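Local atomic coordinates of cell division GTPase FtsZ, diverged (Clostridium botulinum C, PDB entry 3V3T), a protein that belongs to the tubulin/FtsZ family of proteins and is a diverged, TubZ-like relative of the bacterial cell division protein FtsZ. Residues E246-S251 with A260-V265; I203-T208 with R270-Y275; M187-S192 with K279-A284; A180-D185 with E234-E239. The protein carries 1 engineered substitution. All coordinates share one frame; numbering follows the deposited sequence.

Contacts 1, 2 and 3 meet at one end of the chain's mixed sheet, where strands 281-287, 247-252 and 270-275 lie side by side; the centres of contacts 2 and 3 are about 9 Å apart, those of 1 and 2 about 11 Å. Strand 247-252 joins its parallel neighbour through probable hydrogen bonds from Met248 N to Arg270 O (2.9 Å) and from Gly274 N to Ile250 O (2.8 Å). Contact 4 lies nearer the centre of the chain and reaches contact 3 through helix 172-187, where Lys279 NZ forms a salt bridge with Asp185 OD2 (2.9 Å). It does not touch contact 1, whose nearest atoms are about 7 Å away.

Contact 1 of 4, residues E246-S251 with A260-V265; sequences EFMGIS and AIKSIV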
loop_
_atom_site.group_PDB
_atom_site.type_symbol
_atom_site.label_atom_id
_atom_site.label_comp_id
_atom_site.label_asym_id
_atom_site.label_seq_id
_atom_site.Cartn_x
_atom_site.Cartn_y
_atom_site.Cartn_z
ATOM N N GLU A 246 -14.718 -7.222 -0.715
ATOM C CA GLU A 246 -15.266 -7.726 0.533
ATOM C C GLU A 246 -16.025 -6.614 1.267
ATOM O O GLU A 246 -17.247 -6.651 1.361
ATOM C CB GLU A 246 -14.131 -8.316 1.384
ATOM C CG GLU A 246 -14.411 -9.706 1.944
ATOM C CD GLU A 246 -14.818 -10.720 0.886
ATOM O OE1 GLU A 246 -14.326 -10.644 -0.255
ATOM O OE2 GLU A 246 -15.636 -11.602 1.202
ATOM N N PHE A 247 -15.306 -5.628 1.790
ATOM C CA PHE A 247 -15.948 -4.472 2.408
ATOM C C PHE A 247 -15.663 -3.237 1.562
ATOM O O PHE A 247 -14.543 -3.050 1.089
ATOM C CB PHE A 247 -15.416 -4.214 3.814
ATOM C CG PHE A 247 -15.685 -5.317 4.789
ATOM C CD1 PHE A 247 -16.640 -6.280 4.530
ATOM C CD2 PHE A 247 -14.983 -5.380 5.981
ATOM C CE1 PHE A 247 -16.894 -7.290 5.441
ATOM C CE2 PHE A 247 -15.232 -6.384 6.894
ATOM C CZ PHE A 247 -16.190 -7.340 6.625
ATOM N N MET A 248 -16.684 -2.406 1.372
ATOM C CA MET A 248 -16.527 -1.155 0.657
ATOM C C MET A 248 -16.882 0.022 1.552
ATOM O O MET A 248 -17.862 -0.024 2.286
ATOM C CB MET A 248 -17.401 -1.155 -0.591
ATOM C CG MET A 248 -17.309 0.104 -1.404
ATOM S SD MET A 248 -18.329 0.002 -2.902
ATOM C CE MET A 248 -17.401 -1.170 -3.863
ATOM N N GLY A 249 -16.051 1.059 1.524
ATOM C CA GLY A 249 -16.335 2.275 2.263
ATOM C C GLY A 249 -16.629 3.416 1.312
ATOM O O GLY A 249 -15.899 3.629 0.340
ATOM N N ILE A 250 -17.704 4.148 1.581
ATOM C CA ILE A 250 -18.128 5.226 0.701
ATOM C C ILE A 250 -18.382 6.493 1.502
ATOM O O ILE A 250 -19.254 6.520 2.360
ATOM C CB ILE A 250 -19.421 4.843 -0.052
ATOM C CG1 ILE A 250 -19.173 3.639 -0.963
ATOM C CG2 ILE A 250 -19.957 6.019 -0.870
ATOM C CD1 ILE A 250 -20.441 3.045 -1.522
ATOM N N SER A 251 -17.613 7.542 1.225
ATOM C CA SER A 251 -17.873 8.847 1.830
ATOM C C SER A 251 -17.947 9.938 0.757
ATOM O O SER A 251 -16.972 10.189 0.041
ATOM C CB SER A 251 -16.818 9.189 2.878
ATOM O OG SER A 251 -17.062 10.467 3.442
ATOM N N ALA A 260 -24.768 2.261 -8.326
ATOM C CA ALA A 260 -23.980 2.635 -9.494
ATOM C C ALA A 260 -22.477 2.599 -9.205
ATOM O O ALA A 260 -21.677 2.349 -10.098
ATOM C CB ALA A 260 -24.398 4.012 -10.009
ATOM N N ILE A 261 -22.093 2.860 -7.961
ATOM C CA ILE A 261 -20.688 2.803 -7.584
ATOM C C ILE A 261 -20.228 1.360 -7.603
ATOM O O ILE A 261 -19.159 1.054 -8.115
ATOM C CB ILE A 261 -20.441 3.389 -6.174
ATOM C CG1 ILE A 261 -20.723 4.895 -6.161
ATOM C CG2 ILE A 261 -19.007 3.076 -5.691
ATOM C CD1 ILE A 261 -20.585 5.527 -4.803
ATOM N N LYS A 262 -21.040 0.479 -7.028
ATOM C CA LYS A 262 -20.743 -0.946 -7.016
ATOM C C LYS A 262 -20.657 -1.455 -8.450
ATOM O O LYS A 262 -19.870 -2.347 -8.774
ATOM C CB LYS A 262 -21.831 -1.698 -6.247
ATOM C CG LYS A 262 -21.872 -1.379 -4.758
ATOM C CD LYS A 262 -23.071 -2.025 -4.080
ATOM C CE LYS A 262 -23.104 -1.689 -2.596
ATOM N NZ LYS A 262 -24.334 -2.178 -1.900
ATOM N N SER A 263 -21.461 -0.857 -9.316
ATOM C CA SER A 263 -21.488 -1.250 -10.712
ATOM C C SER A 263 -20.125 -1.032 -11.368
ATOM O O SER A 263 -19.674 -1.837 -12.192
ATOM C CB SER A 263 -22.579 -0.475 -11.451
ATOM O OG SER A 263 -22.535 -0.741 -12.838
ATOM N N ILE A 264 -19.461 0.052 -11.001
ATOM C CA ILE A 264 -18.181 0.358 -11.621
ATOM C C ILE A 264 -17.005 -0.222 -10.838
ATOM O O ILE A 264 -16.022 -0.674 -11.422
ATOM C CB ILE A 264 -17.982 1.868 -11.787
ATOM C CG1 ILE A 264 -19.083 2.460 -12.670
ATOM C CG2 ILE A 264 -16.637 2.153 -12.429
ATOM C CD1 ILE A 264 -18.921 2.101 -14.116
ATOM N N VAL A 265 -17.105 -0.219 -9.516
ATOM C CA VAL A 265 -15.945 -0.534 -8.688
ATOM C C VAL A 265 -15.823 -2.009 -8.317
ATOM O O VAL A 265 -14.722 -2.531 -8.189
ATOM C CB VAL A 265 -15.919 0.308 -7.402
ATOM C CG1 VAL A 265 -14.736 -0.109 -6.525
ATOM C CG2 VAL A 265 -15.807 1.777 -7.755
#
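Met248 and Ile250, two residues apart on strand 247-252, direct their side chains at helix 258-265 and form the close-packed part of this contact. The methionine leaves the strand fully extended, with CG anti to the backbone N (chi1 180°), and then bends at its last torsion, which brings CE to 3.9 Å from Val265 CG1. The two side chains cross obliquely, and the contact is made by the Met248 methyl. Its sulfur faces the preceding turn of the helix, between two residues: SD is 4.2 Å from Ile261 CG2 and also 4.2 Å from Lys262 CG. Ile250 and Ile261 approach tip to tip, with the CD1 methyl of Ile261 lodged near both branches of its partner, 4.0 Å from Ile250 CG2 and 4.1 Å from Ile250 CD1. No hydrogen bond links the segments; the contact is apolar, and four of the five touching residues are buried. Lys262 forms the looser, partly exposed border. Its CG lies by the methionine sulfur, and CE farther out runs past Thr271 of strand 270-275. Strand and helix are the first two elements of a beta-alpha-beta unit; the axes of 247-251 and 260-265 approach to 11.1 Å, their directions 126° apart. On the sheet side, Val282 of strand 281-287 touches both Met248 and Ile261, and Ala284 meets Val265, while helix 224-233 closes in from beside the helix, with Ile224 and Leu228 against Ile261.

Contact 2 of 4, residues I203-T208 with R270-Y275; sequences ISKLLT and RTFKGY
This is a helix-on-sheet contact at the edge of the TubZ-like C-terminal domain: Leu206 of helix 200-208 meets Phe272 of strand 270-275, the outermost strand at this end of the sheet and the last element of a beta-alpha-beta unit. Phe272 points from the strand toward helix 200-208, whereas its neighbour Thr271 turns to the other face and touches Lys262 of helix 258-265. The edge strand is thus packed between two helices. Leu206 approaches the aromatic ring at its edge, near the ring plane, and the two side chains run alongside in opposite senses. The branch point does most of the touching: Leu206 CG is 4.0 Å from Phe272 CE2, and the two methyls spread along the same ring edge, CD1 4.1 Å from Phe272 CD2 and CD2 4.1 Å from Phe272 CE2. With Phe272 CG beside its backbone N, chi1 of -41° turns the ring so that its CD2-CE2 edge faces the leucine. Phe247 of the adjacent strand and Phe186 of helix 172-187 also touch Leu206, which places the apolar pair in a buried layer between the sheet and helices 172-187 and 200-208. Toward solvent the character changes. Lys205 is exposed, and its NZ stands 6.0 Å from Arg270 NH2, like charges whose repulsion the open surroundings would probably moderate. Lys205 adds to the packing through the root of its chain, with CB 4.3 Å from Phe272 CZ in an oblique approach to the ring.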
loop_
_atom_site.group_PDB
_atom_site.type_symbol
_atom_site.label_atom_id
_atom_site.label_comp_id
_atom_site.label_asym_id
_atom_site.label_seq_id
_atom_site.Cartn_x
_atom_site.Cartn_y
_atom_site.Cartn_z
ATOM N N ILE A 203 -13.730 2.036 9.738
ATOM C CA ILE A 203 -12.437 2.357 9.151
ATOM C C ILE A 203 -11.445 1.292 9.573
ATOM O O ILE A 203 -10.675 0.781 8.755
ATOM C CB ILE A 203 -11.963 3.742 9.592
ATOM C CG1 ILE A 203 -12.628 4.819 8.730
ATOM C CG2 ILE A 203 -10.470 3.862 9.473
ATOM C CD1 ILE A 203 -12.532 6.209 9.318
ATOM N N SER A 204 -11.484 0.937 10.851
ATOM C CA SER A 204 -10.678 -0.173 11.359
ATOM C C SER A 204 -10.940 -1.459 10.558
ATOM O O SER A 204 -10.003 -2.108 10.086
ATOM C CB SER A 204 -10.952 -0.395 12.852
ATOM O OG SER A 204 -10.325 -1.577 13.315
ATOM N N LYS A 205 -12.210 -1.821 10.398
ATOM C CA LYS A 205 -12.564 -3.018 9.626
ATOM C C LYS A 205 -12.055 -2.985 8.183
ATOM O O LYS A 205 -11.647 -4.009 7.640
ATOM C CB LYS A 205 -14.079 -3.265 9.662
ATOM C CG LYS A 205 -14.513 -4.071 10.881
ATOM C CD LYS A 205 -15.968 -3.873 11.229
ATOM C CE LYS A 205 -16.310 -4.633 12.514
ATOM N NZ LYS A 205 -17.718 -4.393 12.975
ATOM N N LEU A 206 -12.094 -1.816 7.553
ATOM C CA LEU A 206 -11.563 -1.693 6.202
ATOM C C LEU A 206 -10.035 -1.883 6.204
ATOM O O LEU A 206 -9.481 -2.480 5.291
ATOM C CB LEU A 206 -11.939 -0.344 5.586
ATOM C CG LEU A 206 -13.410 -0.136 5.218
ATOM C CD1 LEU A 206 -13.763 1.347 5.165
ATOM C CD2 LEU A 206 -13.793 -0.840 3.909
ATOM N N LEU A 207 -9.374 -1.364 7.235
ATOM C CA LEU A 207 -7.934 -1.471 7.398
ATOM C C LEU A 207 -7.471 -2.901 7.651
ATOM O O LEU A 207 -6.374 -3.288 7.250
ATOM C CB LEU A 207 -7.495 -0.637 8.595
ATOM C CG LEU A 207 -6.989 0.779 8.360
ATOM C CD1 LEU A 207 -6.697 1.437 9.718
ATOM C CD2 LEU A 207 -5.755 0.778 7.447
ATOM N N THR A 208 -8.296 -3.682 8.337
ATOM C CA THR A 208 -7.874 -5.019 8.720
ATOM C C THR A 208 -8.321 -6.100 7.731
ATOM O O THR A 208 -7.996 -7.274 7.908
ATOM C CB THR A 208 -8.291 -5.364 10.180
ATOM O OG1 THR A 208 -9.717 -5.316 10.325
ATOM C CG2 THR A 208 -7.661 -4.383 11.149
ATOM N N ARG A 270 -20.365 -6.253 1.979
ATOM C CA ARG A 270 -20.752 -5.309 3.014
ATOM C C ARG A 270 -20.272 -3.896 2.723
ATOM O O ARG A 270 -19.118 -3.680 2.328
ATOM C CB ARG A 270 -20.187 -5.741 4.358
ATOM C CG ARG A 270 -20.506 -4.761 5.448
ATOM C CD ARG A 270 -20.849 -5.492 6.698
ATOM N NE ARG A 270 -19.765 -6.375 7.115
ATOM C CZ ARG A 270 -19.911 -7.324 8.033
ATOM N NH1 ARG A 270 -21.098 -7.499 8.608
ATOM N NH2 ARG A 270 -18.890 -8.097 8.378
ATOM N N THR A 271 -21.149 -2.932 2.964
ATOM C CA THR A 271 -20.838 -1.531 2.699
ATOM C C THR A 271 -21.027 -0.678 3.953
ATOM O O THR A 271 -21.977 -0.878 4.702
ATOM C CB THR A 271 -21.752 -0.969 1.590
ATOM O OG1 THR A 271 -21.577 -1.738 0.395
ATOM C CG2 THR A 271 -21.409 0.473 1.308
ATOM N N PHE A 272 -20.106 0.254 4.177
ATOM C CA PHE A 272 -20.281 1.301 5.173
ATOM C C PHE A 272 -20.356 2.610 4.399
ATOM O O PHE A 272 -19.425 2.949 3.663
ATOM C CB PHE A 272 -19.090 1.368 6.145
ATOM C CG PHE A 272 -18.565 0.025 6.577
ATOM C CD1 PHE A 272 -19.336 -0.826 7.334
ATOM C CD2 PHE A 272 -17.292 -0.374 6.233
ATOM C CE1 PHE A 272 -18.850 -2.054 7.727
ATOM C CE2 PHE A 272 -16.800 -1.600 6.624
ATOM C CZ PHE A 272 -17.584 -2.442 7.374
ATOM N N LYS A 273 -21.455 3.341 4.553
ATOM C CA LYS A 273 -21.625 4.608 3.849
ATOM C C LYS A 273 -21.663 5.793 4.809
ATOM O O LYS A 273 -22.129 5.684 5.957
ATOM C CB LYS A 273 -22.891 4.607 2.982
ATOM C CG LYS A 273 -23.107 5.918 2.222
ATOM C CD LYS A 273 -24.448 5.980 1.497
ATOM C CE LYS A 273 -24.624 7.338 0.800
ATOM N NZ LYS A 273 -25.831 7.435 -0.076
ATOM N N GLY A 274 -21.172 6.930 4.327
ATOM C CA GLY A 274 -21.174 8.142 5.111
ATOM C C GLY A 274 -21.005 9.368 4.244
ATOM O O GLY A 274 -20.963 9.278 3.016
ATOM N N TYR A 275 -20.901 10.521 4.896
ATOM C CA TYR A 275 -20.714 11.782 4.196
ATOM C C TYR A 275 -19.535 12.560 4.761
ATOM O O TYR A 275 -19.086 12.313 5.882
ATOM C CB TYR A 275 -22.002 12.613 4.262
ATOM C CG TYR A 275 -23.181 11.866 3.687
ATOM C CD1 TYR A 275 -23.434 11.867 2.317
ATOM C CD2 TYR A 275 -24.024 11.129 4.511
ATOM C CE1 TYR A 275 -24.505 11.162 1.784
ATOM C CE2 TYR A 275 -25.098 10.426 3.990
ATOM C CZ TYR A 275 -25.334 10.444 2.626
ATOM O OH TYR A 275 -26.407 9.745 2.120
#

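Contact 3 of 4, residues M187-S192 with K279-A284; sequences MNMSES and KNIVVA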
loop_
_atom_site.group_PDB
_atom_site.type_symbol
_atom_site.label_atom_id
_atom_site.label_comp_id
_atom_site.label_asym_id
_atom_site.label_seq_id
_atom_site.Cartn_x
_atom_site.Cartn_y
_atom_site.Cartn_z
ATOM N N MET A 187 -8.270 7.493 5.937
ATOM C CA MET A 187 -8.301 7.585 7.395
ATOM C C MET A 187 -9.159 8.734 7.941
ATOM O O MET A 187 -9.567 8.703 9.098
ATOM C CB MET A 187 -6.879 7.710 7.939
ATOM C CG MET A 187 -5.991 6.526 7.614
ATOM S SD MET A 187 -6.580 5.015 8.415
ATOM C CE MET A 187 -7.821 4.440 7.273
ATOM N N ASN A 188 -9.425 9.757 7.136
ATOM C CA ASN A 188 -10.236 10.884 7.624
ATOM C C ASN A 188 -11.751 10.756 7.419
ATOM O O ASN A 188 -12.482 11.713 7.666
ATOM C CB ASN A 188 -9.778 12.205 6.997
ATOM C CG ASN A 188 -8.456 12.688 7.544
ATOM O OD1 ASN A 188 -8.065 12.357 8.669
ATOM N ND2 ASN A 188 -7.762 13.496 6.755
ATOM N N MET A 189 -12.225 9.599 6.957
ATOM C CA MET A 189 -13.646 9.422 6.675
ATOM C C MET A 189 -14.492 9.457 7.939
ATOM O O MET A 189 -15.722 9.530 7.869
ATOM C CB MET A 189 -13.902 8.118 5.919
ATOM C CG MET A 189 -13.398 8.119 4.496
ATOM S SD MET A 189 -13.459 6.474 3.779
ATOM C CE MET A 189 -15.178 6.372 3.297
ATOM N N SER A 190 -13.837 9.405 9.095
ATOM C CA SER A 190 -14.560 9.463 10.366
ATOM C C SER A 190 -14.769 10.886 10.883
ATOM O O SER A 190 -15.512 11.083 11.845
ATOM C CB SER A 190 -13.875 8.606 11.437
ATOM O OG SER A 190 -12.470 8.801 11.425
ATOM N N GLU A 191 -14.131 11.872 10.253
ATOM C CA GLU A 191 -14.274 13.259 10.685
ATOM C C GLU A 191 -15.749 13.619 10.860
ATOM O O GLU A 191 -16.539 13.508 9.919
ATOM C CB GLU A 191 -13.584 14.210 9.702
ATOM C CG GLU A 191 -12.061 14.099 9.717
ATOM C CD GLU A 191 -11.386 14.948 8.648
ATOM O OE1 GLU A 191 -12.011 15.202 7.594
ATOM O OE2 GLU A 191 -10.226 15.358 8.866
ATOM N N SER A 192 -16.107 14.047 12.070
ATOM C CA SER A 192 -17.501 14.319 12.419
ATOM C C SER A 192 -18.266 15.049 11.313
ATOM O O SER A 192 -17.714 15.888 10.598
ATOM C CB SER A 192 -17.605 15.081 13.747
ATOM O OG SER A 192 -17.167 16.422 13.616
ATOM N N LYS A 279 -14.476 15.613 0.081
ATOM C CA LYS A 279 -14.165 14.788 -1.084
ATOM C C LYS A 279 -15.139 13.643 -1.305
ATOM O O LYS A 279 -15.964 13.338 -0.451
ATOM C CB LYS A 279 -12.732 14.248 -0.984
ATOM C CG LYS A 279 -11.680 15.337 -1.134
ATOM C CD LYS A 279 -10.275 14.787 -1.143
ATOM C CE LYS A 279 -9.268 15.884 -1.427
ATOM N NZ LYS A 279 -7.871 15.376 -1.361
ATOM N N ASN A 280 -15.043 13.019 -2.474
ATOM C CA ASN A 280 -15.817 11.818 -2.755
ATOM C C ASN A 280 -14.881 10.645 -2.881
ATOM O O ASN A 280 -14.056 10.576 -3.800
ATOM C CB ASN A 280 -16.639 11.972 -4.026
ATOM C CG ASN A 280 -17.602 13.115 -3.945
ATOM O OD1 ASN A 280 -18.596 13.055 -3.217
ATOM N ND2 ASN A 280 -17.311 14.182 -4.685
ATOM N N ILE A 281 -14.996 9.721 -1.944
ATOM C CA ILE A 281 -14.004 8.678 -1.845
ATOM C C ILE A 281 -14.638 7.304 -1.673
ATOM O O ILE A 281 -15.588 7.130 -0.910
ATOM C CB ILE A 281 -12.981 9.008 -0.729
ATOM C CG1 ILE A 281 -12.022 7.836 -0.493
ATOM C CG2 ILE A 281 -13.680 9.384 0.541
ATOM C CD1 ILE A 281 -10.851 8.195 0.424
ATOM N N VAL A 282 -14.123 6.344 -2.432
ATOM C CA VAL A 282 -14.501 4.951 -2.302
ATOM C C VAL A 282 -13.273 4.138 -1.911
ATOM O O VAL A 282 -12.212 4.233 -2.537
ATOM C CB VAL A 282 -15.030 4.379 -3.639
ATOM C CG1 VAL A 282 -15.475 2.921 -3.463
ATOM C CG2 VAL A 282 -16.156 5.243 -4.194
ATOM N N VAL A 283 -13.422 3.325 -0.875
ATOM C CA VAL A 283 -12.389 2.387 -0.503
ATOM C C VAL A 283 -12.925 0.984 -0.692
ATOM O O VAL A 283 -13.921 0.614 -0.070
ATOM C CB VAL A 283 -11.994 2.567 0.968
ATOM C CG1 VAL A 283 -10.862 1.602 1.333
ATOM C CG2 VAL A 283 -11.582 4.009 1.217
ATOM N N ALA A 284 -12.272 0.215 -1.560
ATOM C CA ALA A 284 -12.659 -1.163 -1.824
ATOM C C ALA A 284 -11.594 -2.108 -1.271
ATOM O O ALA A 284 -10.424 -1.994 -1.626
ATOM C CB ALA A 284 -12.848 -1.384 -3.318
#
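Val283 O, on the backbone of a residue that packs against Met189, receives a probable hydrogen bond from Gly249 N. A second probable bond, from Ile281 N to Ser251 O, continues this antiparallel ladder between strands 281-287 and 247-252. It holds Ile281 and Val283 with their side chains on one face of the sheet, toward Met189, while Val282 between them points away. Met189 reaches both with different parts of one chain: its CG lies 4.2 Å from Ile281 CG2, and its SD lies 4.0 Å from Val283 CG2. Met189 CG stands beside the backbone N (chi1 -70°) and the chain continues extended, carrying the sulfur over to Val283 before it bends at the last torsion. In the fold, the contact packs the loop after helix 172-187 onto that part of the chain-wide mixed sheet which falls in the TubZ-like C-terminal family region, and both strand residues also touch that helix, Ile281 at Asp185 and Val283 at Phe186. Ile203 of helix 200-208 adjoins Met189 as well, so the methionine lies where the loop, a helix and the sheet converge. All three touching residues are buried, and no hydrogen bond passes directly between the segments. Within the loop, Glu191 N bonds to Asn188 O at 3.1 Å, closing a turn with Met189 and Ser190 at its centre, and Asn188 OD1 is bonded to Lys4 NZ.

Contact 4 of 4, residues A180-D185 with E234-E239; sequences ATLFND and ESIFAE
Leu182 on helix 172-187 and Ile236 in the loop after helix 224-233 are the nearest backbone positions, 9.8 Å apart from CA to CA, so that side chains alone span the gap. From its place after strand 160-165 the helix probably corresponds to the central helix H7 of tubulin and FtsZ, between the nucleotide-binding and C-terminal domains. A single methyl does the touching on its side: Leu182 CD1 lies 4.1 Å from Ile236 CD1 and equally 4.1 Å from Phe237 CE2. Leucine and isoleucine meet tip to tip. Against the phenylalanine the same methyl sits at the ring edge, close to the ring plane. Ile236 CG1 is wedged between its own N and C (chi1 60°), and the extended chi2 carries CD1 out to the leucine. An ST turn shapes the loop: Phe237 N donates to Ser235 OG at 3.2 Å with an N-H...O angle of 149°, which gives the Phe237 amide a partner beside the apolar groups. Backbone bonds from Ile236 to Asp165 and from Ala238 to Leu163 tie the loop to strand 160-165. Phe179, one helical turn before Leu182, touches both Ile236 and Phe237, and Ile215 of strand 211-217 adjoins Leu182. With three buried hydrocarbon groups and no hydrogen bond across, helix and loop are joined by van der Waals packing, while the loop's hydrogen bonds go to its own turn, strand 160-165 and nearby side chains such as Lys168 and Arg169.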
loop_
_atom_site.group_PDB
_atom_site.type_symbol
_atom_site.label_atom_id
_atom_site.label_comp_id
_atom_site.label_asym_id
_atom_site.label_seq_id
_atom_site.Cartn_x
_atom_site.Cartn_y
_atom_site.Cartn_z
ATOM N N ALA A 180 -0.207 9.083 -0.574
ATOM C CA ALA A 180 -0.268 9.665 0.752
ATOM C C ALA A 180 -1.602 10.380 0.933
ATOM O O ALA A 180 -2.269 10.232 1.963
ATOM C CB ALA A 180 0.885 10.609 0.967
ATOM N N THR A 181 -2.010 11.131 -0.082
ATOM C CA THR A 181 -3.274 11.853 -0.005
ATOM C C THR A 181 -4.447 10.881 0.093
ATOM O O THR A 181 -5.330 11.040 0.942
ATOM C CB THR A 181 -3.446 12.816 -1.194
ATOM O OG1 THR A 181 -2.374 13.759 -1.179
ATOM C CG2 THR A 181 -4.771 13.577 -1.107
ATOM N N LEU A 182 -4.451 9.857 -0.755
ATOM C CA LEU A 182 -5.575 8.928 -0.767
ATOM C C LEU A 182 -5.664 8.175 0.556
ATOM O O LEU A 182 -6.741 7.992 1.113
ATOM C CB LEU A 182 -5.475 7.954 -1.935
ATOM C CG LEU A 182 -5.681 8.558 -3.325
ATOM C CD1 LEU A 182 -5.360 7.525 -4.389
ATOM C CD2 LEU A 182 -7.106 9.050 -3.479
ATOM N N PHE A 183 -4.528 7.746 1.072
ATOM C CA PHE A 183 -4.546 6.987 2.308
ATOM C C PHE A 183 -4.983 7.843 3.493
ATOM O O PHE A 183 -5.801 7.428 4.309
ATOM C CB PHE A 183 -3.176 6.375 2.583
ATOM C CG PHE A 183 -3.182 5.427 3.719
ATOM C CD1 PHE A 183 -3.601 4.118 3.535
ATOM C CD2 PHE A 183 -2.770 5.832 4.979
ATOM C CE1 PHE A 183 -3.601 3.220 4.608
ATOM C CE2 PHE A 183 -2.769 4.945 6.038
ATOM C CZ PHE A 183 -3.188 3.634 5.843
ATOM N N ASN A 184 -4.427 9.039 3.589
ATOM C CA ASN A 184 -4.820 9.949 4.645
ATOM C C ASN A 184 -6.293 10.376 4.530
ATOM O O ASN A 184 -6.993 10.497 5.541
ATOM C CB ASN A 184 -3.881 11.157 4.690
ATOM C CG ASN A 184 -4.117 12.022 5.899
ATOM O OD1 ASN A 184 -3.916 11.590 7.039
ATOM N ND2 ASN A 184 -4.550 13.254 5.664
ATOM N N ASP A 185 -6.773 10.587 3.306
ATOM C CA ASP A 185 -8.193 10.895 3.102
ATOM C C ASP A 185 -9.044 9.727 3.574
ATOM O O ASP A 185 -10.064 9.915 4.230
ATOM C CB ASP A 185 -8.493 11.180 1.633
ATOM C CG ASP A 185 -7.981 12.530 1.191
ATOM O OD1 ASP A 185 -7.627 13.354 2.065
ATOM O OD2 ASP A 185 -7.933 12.763 -0.030
ATOM N N GLU A 234 -7.387 6.156 -14.286
ATOM C CA GLU A 234 -6.251 6.983 -13.894
ATOM C C GLU A 234 -5.634 6.536 -12.576
ATOM O O GLU A 234 -4.686 7.157 -12.087
ATOM C CB GLU A 234 -6.675 8.454 -13.812
ATOM C CG GLU A 234 -7.083 9.028 -15.177
ATOM C CD GLU A 234 -7.454 10.496 -15.119
ATOM O OE1 GLU A 234 -7.679 11.011 -14.006
ATOM O OE2 GLU A 234 -7.522 11.138 -16.191
ATOM N N SER A 235 -6.170 5.464 -12.002
ATOM C CA SER A 235 -5.788 5.059 -10.641
ATOM C C SER A 235 -4.299 4.739 -10.488
ATOM O O SER A 235 -3.707 4.094 -11.345
ATOM C CB SER A 235 -6.623 3.863 -10.176
ATOM O OG SER A 235 -6.306 3.523 -8.846
ATOM N N ILE A 236 -3.698 5.189 -9.391
ATOM C CA ILE A 236 -2.306 4.869 -9.124
ATOM C C ILE A 236 -2.121 3.434 -8.636
ATOM O O ILE A 236 -0.991 2.924 -8.605
ATOM C CB ILE A 236 -1.678 5.806 -8.092
ATOM C CG1 ILE A 236 -2.436 5.723 -6.762
ATOM C CG2 ILE A 236 -1.621 7.204 -8.632
ATOM C CD1 ILE A 236 -1.659 6.267 -5.594
ATOM N N PHE A 237 -3.221 2.798 -8.239
ATOM C CA PHE A 237 -3.213 1.376 -7.864
ATOM C C PHE A 237 -3.179 0.449 -9.067
ATOM O O PHE A 237 -3.771 0.746 -10.093
ATOM C CB PHE A 237 -4.438 1.017 -7.029
ATOM C CG PHE A 237 -4.413 1.601 -5.655
ATOM C CD1 PHE A 237 -3.998 0.850 -4.576
ATOM C CD2 PHE A 237 -4.784 2.920 -5.444
ATOM C CE1 PHE A 237 -3.965 1.409 -3.288
ATOM C CE2 PHE A 237 -4.758 3.474 -4.157
ATOM C CZ PHE A 237 -4.346 2.714 -3.091
ATOM N N ALA A 238 -2.475 -0.675 -8.923
ATOM C CA ALA A 238 -2.390 -1.664 -9.980
ATOM C C ALA A 238 -3.785 -2.106 -10.408
ATOM O O ALA A 238 -4.644 -2.391 -9.578
ATOM C CB ALA A 238 -1.592 -2.853 -9.516
ATOM N N GLU A 239 -3.996 -2.187 -11.711
ATOM C CA GLU A 239 -5.292 -2.574 -12.232
ATOM C C GLU A 239 -5.770 -3.953 -11.755
ATOM O O GLU A 239 -5.016 -4.923 -11.774
ATOM C CB GLU A 239 -5.260 -2.546 -13.757
ATOM C CG GLU A 239 -6.545 -3.040 -14.396
ATOM C CD GLU A 239 -6.493 -2.967 -15.907
ATOM O OE1 GLU A 239 -5.395 -2.728 -16.449
ATOM O OE2 GLU A 239 -7.545 -3.145 -16.552
#